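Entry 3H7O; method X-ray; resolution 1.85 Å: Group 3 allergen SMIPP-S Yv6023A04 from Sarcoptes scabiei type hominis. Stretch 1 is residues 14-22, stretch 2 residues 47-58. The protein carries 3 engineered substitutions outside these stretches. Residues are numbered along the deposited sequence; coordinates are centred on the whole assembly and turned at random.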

# COMPACT_ATOMS: atom_id res chain seq x y z
N THR A 14 2.92 1.84 8.38
CA THR A 14 3.57 1.71 7.08
C THR A 14 4.68 0.66 7.13
O THR A 14 5.49 0.64 8.06
CB THR A 14 4.16 3.06 6.59
OG1 THR A 14 3.17 4.10 6.71
CG2 THR A 14 4.61 2.98 5.13
N VAL A 15 4.70 -0.21 6.12
CA VAL A 15 5.79 -1.17 5.96
C VAL A 15 6.24 -1.21 4.51
O VAL A 15 5.54 -0.70 3.62
CB VAL A 15 5.40 -2.61 6.44
CG1 VAL A 15 4.90 -2.60 7.87
CG2 VAL A 15 4.38 -3.25 5.52
N ALA A 16 7.41 -1.80 4.28
CA ALA A 16 7.85 -2.18 2.95
C ALA A 16 7.71 -3.68 2.80
O ALA A 16 8.12 -4.45 3.68
CB ALA A 16 9.30 -1.75 2.72
N VAL A 17 7.11 -4.10 1.68
CA VAL A 17 7.02 -5.51 1.32
C VAL A 17 8.10 -5.81 0.28
O VAL A 17 8.06 -5.30 -0.84
CB VAL A 17 5.61 -5.87 0.78
CG1 VAL A 17 5.55 -7.34 0.35
CG2 VAL A 17 4.53 -5.56 1.83
N ARG A 18 9.07 -6.63 0.67
CA ARG A 18 10.18 -7.00 -0.20
C ARG A 18 9.94 -8.33 -0.89
O ARG A 18 9.63 -9.33 -0.23
CB ARG A 18 11.48 -7.08 0.60
CG ARG A 18 11.85 -5.83 1.38
CD ARG A 18 13.23 -5.97 2.01
NE ARG A 18 13.85 -4.67 2.26
CZ ARG A 18 14.47 -3.94 1.33
NH1 ARG A 18 14.56 -4.38 0.07
NH2 ARG A 18 15.00 -2.77 1.66
N THR A 19 10.07 -8.34 -2.21
CA THR A 19 9.95 -9.56 -3.01
C THR A 19 11.16 -9.72 -3.91
O THR A 19 11.93 -8.77 -4.09
CB THR A 19 8.67 -9.56 -3.86
OG1 THR A 19 8.62 -8.37 -4.65
CG2 THR A 19 7.43 -9.63 -2.96
N TYR A 20 11.34 -10.90 -4.49
CA TYR A 20 12.52 -11.20 -5.32
C TYR A 20 12.19 -11.82 -6.67
O TYR A 20 12.68 -12.91 -6.99
CB TYR A 20 13.51 -12.08 -4.54
CG TYR A 20 13.94 -11.50 -3.21
CD1 TYR A 20 15.08 -10.70 -3.11
CD2 TYR A 20 13.20 -11.73 -2.06
CE1 TYR A 20 15.47 -10.16 -1.89
CE2 TYR A 20 13.57 -11.19 -0.84
CZ TYR A 20 14.71 -10.41 -0.76
OH TYR A 20 15.09 -9.88 0.45
N PRO A 21 11.36 -11.14 -7.49
CA PRO A 21 11.07 -11.72 -8.80
C PRO A 21 12.25 -11.59 -9.76
O PRO A 21 12.87 -10.53 -9.85
CB PRO A 21 9.88 -10.89 -9.30
CG PRO A 21 10.03 -9.58 -8.62
CD PRO A 21 10.70 -9.84 -7.30
N GLY A 22 12.57 -12.69 -10.45
CA GLY A 22 13.62 -12.72 -11.47
C GLY A 22 15.01 -12.40 -10.95
O GLY A 22 15.76 -11.67 -11.61
N ASP A 47 2.03 -13.94 -7.34
CA ASP A 47 2.77 -15.04 -7.95
C ASP A 47 4.11 -15.31 -7.27
O ASP A 47 4.99 -15.96 -7.84
CB ASP A 47 2.99 -14.76 -9.45
CG ASP A 47 3.74 -13.45 -9.69
OD1 ASP A 47 4.02 -12.70 -8.72
OD2 ASP A 47 4.04 -13.15 -10.87
N GLN A 48 4.27 -14.79 -6.05
CA GLN A 48 5.52 -14.94 -5.31
C GLN A 48 5.36 -15.95 -4.18
O GLN A 48 4.39 -15.88 -3.42
CB GLN A 48 5.97 -13.59 -4.75
CG GLN A 48 6.22 -12.52 -5.81
CD GLN A 48 7.23 -12.95 -6.85
OE1 GLN A 48 8.35 -13.34 -6.51
NE2 GLN A 48 6.84 -12.90 -8.12
N LYS A 49 6.30 -16.88 -4.07
CA LYS A 49 6.29 -17.87 -3.00
C LYS A 49 6.39 -17.16 -1.65
O LYS A 49 7.33 -16.39 -1.43
CB LYS A 49 7.43 -18.87 -3.17
CG LYS A 49 7.14 -20.26 -2.64
CD LYS A 49 6.41 -21.10 -3.67
N PRO A 50 5.43 -17.42 -0.74
CA PRO A 50 5.34 -16.68 0.54
C PRO A 50 6.66 -16.67 1.32
O PRO A 50 7.03 -15.64 1.90
CB PRO A 50 4.27 -17.46 1.32
CG PRO A 50 3.43 -18.09 0.26
CD PRO A 50 4.39 -18.46 -0.84
N GLU A 51 7.37 -17.79 1.29
CA GLU A 51 8.62 -17.96 2.03
C GLU A 51 9.77 -17.08 1.52
O GLU A 51 10.82 -16.99 2.16
CB GLU A 51 9.04 -19.44 2.04
CG GLU A 51 8.12 -20.37 2.85
CD GLU A 51 6.76 -20.62 2.21
OE1 GLU A 51 6.63 -20.53 0.97
OE2 GLU A 51 5.80 -20.92 2.96
N THR A 52 9.56 -16.42 0.38
CA THR A 52 10.56 -15.50 -0.16
C THR A 52 10.31 -14.05 0.27
O THR A 52 11.19 -13.20 0.14
CB THR A 52 10.63 -15.55 -1.71
OG1 THR A 52 9.44 -14.99 -2.27
CG2 THR A 52 10.83 -16.96 -2.20
N ILE A 53 9.11 -13.78 0.79
CA ILE A 53 8.69 -12.41 1.09
C ILE A 53 9.21 -11.93 2.44
O ILE A 53 9.24 -12.69 3.40
CB ILE A 53 7.14 -12.27 1.01
CG1 ILE A 53 6.62 -12.81 -0.33
CG2 ILE A 53 6.70 -10.81 1.24
CD1 ILE A 53 5.10 -13.01 -0.41
N VAL A 54 9.64 -10.66 2.49
CA VAL A 54 10.10 -10.04 3.74
C VAL A 54 9.33 -8.75 4.02
O VAL A 54 9.12 -7.93 3.12
CB VAL A 54 11.64 -9.75 3.72
CG1 VAL A 54 12.10 -9.12 5.02
CG2 VAL A 54 12.43 -11.02 3.45
N ILE A 55 8.90 -8.60 5.27
CA ILE A 55 8.26 -7.37 5.72
C ILE A 55 9.27 -6.52 6.49
O ILE A 55 9.76 -6.95 7.54
CB ILE A 55 7.04 -7.65 6.65
CG1 ILE A 55 6.02 -8.58 5.98
CG2 ILE A 55 6.39 -6.32 7.13
CD1 ILE A 55 5.42 -8.05 4.69
N GLN A 56 9.57 -5.34 5.97
CA GLN A 56 10.42 -4.38 6.65
C GLN A 56 9.54 -3.31 7.30
O GLN A 56 8.70 -2.69 6.64
CB GLN A 56 11.43 -3.74 5.69
CG GLN A 56 12.44 -2.79 6.37
CD GLN A 56 13.60 -2.37 5.47
OE1 GLN A 56 13.67 -2.74 4.30
NE2 GLN A 56 14.52 -1.60 6.03
N TYR A 57 9.75 -3.10 8.60
CA TYR A 57 8.91 -2.19 9.37
C TYR A 57 9.73 -1.33 10.33
O TYR A 57 10.92 -1.56 10.52
CB TYR A 57 7.77 -2.95 10.08
CG TYR A 57 8.16 -4.05 11.06
CD1 TYR A 57 7.84 -3.93 12.42
CD2 TYR A 57 8.78 -5.22 10.63
CE1 TYR A 57 8.17 -4.94 13.33
CE2 TYR A 57 9.12 -6.24 11.54
CZ TYR A 57 8.80 -6.09 12.89
OH TYR A 57 9.12 -7.09 13.79
N GLU A 58 9.08 -0.31 10.90
CA GLU A 58 9.73 0.66 11.80
C GLU A 58 10.84 1.46 11.11
O GLU A 58 11.80 1.88 11.76
CB GLU A 58 10.27 -0.02 13.07
CG GLU A 58 9.21 -0.78 13.87
CD GLU A 58 9.69 -1.21 15.25
OE1 GLU A 58 10.88 -1.03 15.57
OE2 GLU A 58 8.85 -1.73 16.01
O HOH W 1 6.30 0.24 10.78
O HOH W 2 9.48 -12.92 -4.06

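Strands 14-19 and 54-57 run antiparallel, their axes at 151° and 4.7 Å apart at closest approach. Two hydrogen-bonded pairs carry the ladder. Ala16 N donates to Gln56 O at 2.8 Å and Gln56 N returns to Ala16 O at 2.9 Å; two residues on, Arg18 N reaches Val54 O at 2.8 Å and Val54 N reaches Arg18 O at 3.0 Å, all four bonds close to straight. Between them Val17 faces Ile55 as a non-hydrogen-bonded pair, where Ile55 CA lies 3.6 Å from Ala16 O in a CA-H...O contact.

The alternation sorts the side chains by face. Val15, Val17, Ile55 and Tyr57 share one; here Val15, Val17 and Ile55, all branched aliphatics, fill buried space, and Tyr57 contributes its CB: Val17 CG2 meets Ile55 CD1 at 3.9 Å, and Val15 CG1 meets Tyr57 CB at 3.6 Å. Ile53, just before its strand, extends this packing, its CG2 3.8 Å from Val17 CG1.

The other face is mixed. Ala16 is small, and its CB sits 4.2 Å from Gln56 CB. Diagonally across, the extended Gln56 side chain (t, t) presents OE1 to the edge of the Arg18 guanidinium, accepting from NE at 2.8 Å and from NH2 at 3.0 Å. One amide oxygen thus takes two donors, while Gln56 NE2 is satisfied elsewhere in the structure, so both polar ends of this buried side chain are satisfied.

Beyond the ladder, a water joins the direct contacts. It accepts from Tyr20 N at 2.8 Å and donates to Gln48 OE1 and Thr52 OG1, each at 2.7 Å, joining the Tyr20 and Gln48 loops to the 3-10 segment of Thr52, where direct backbone pairing has ended. The CA-to-CB bond of Gln48 points toward stretch 1, its CG 4.2 Å from Thr19 CG2, and its NE2 is held by Asp47 OD1 at 2.9 Å. At the opposite end, a second water accepts from Glu58 N at 2.8 Å and lies 2.9 Å from Thr14 O.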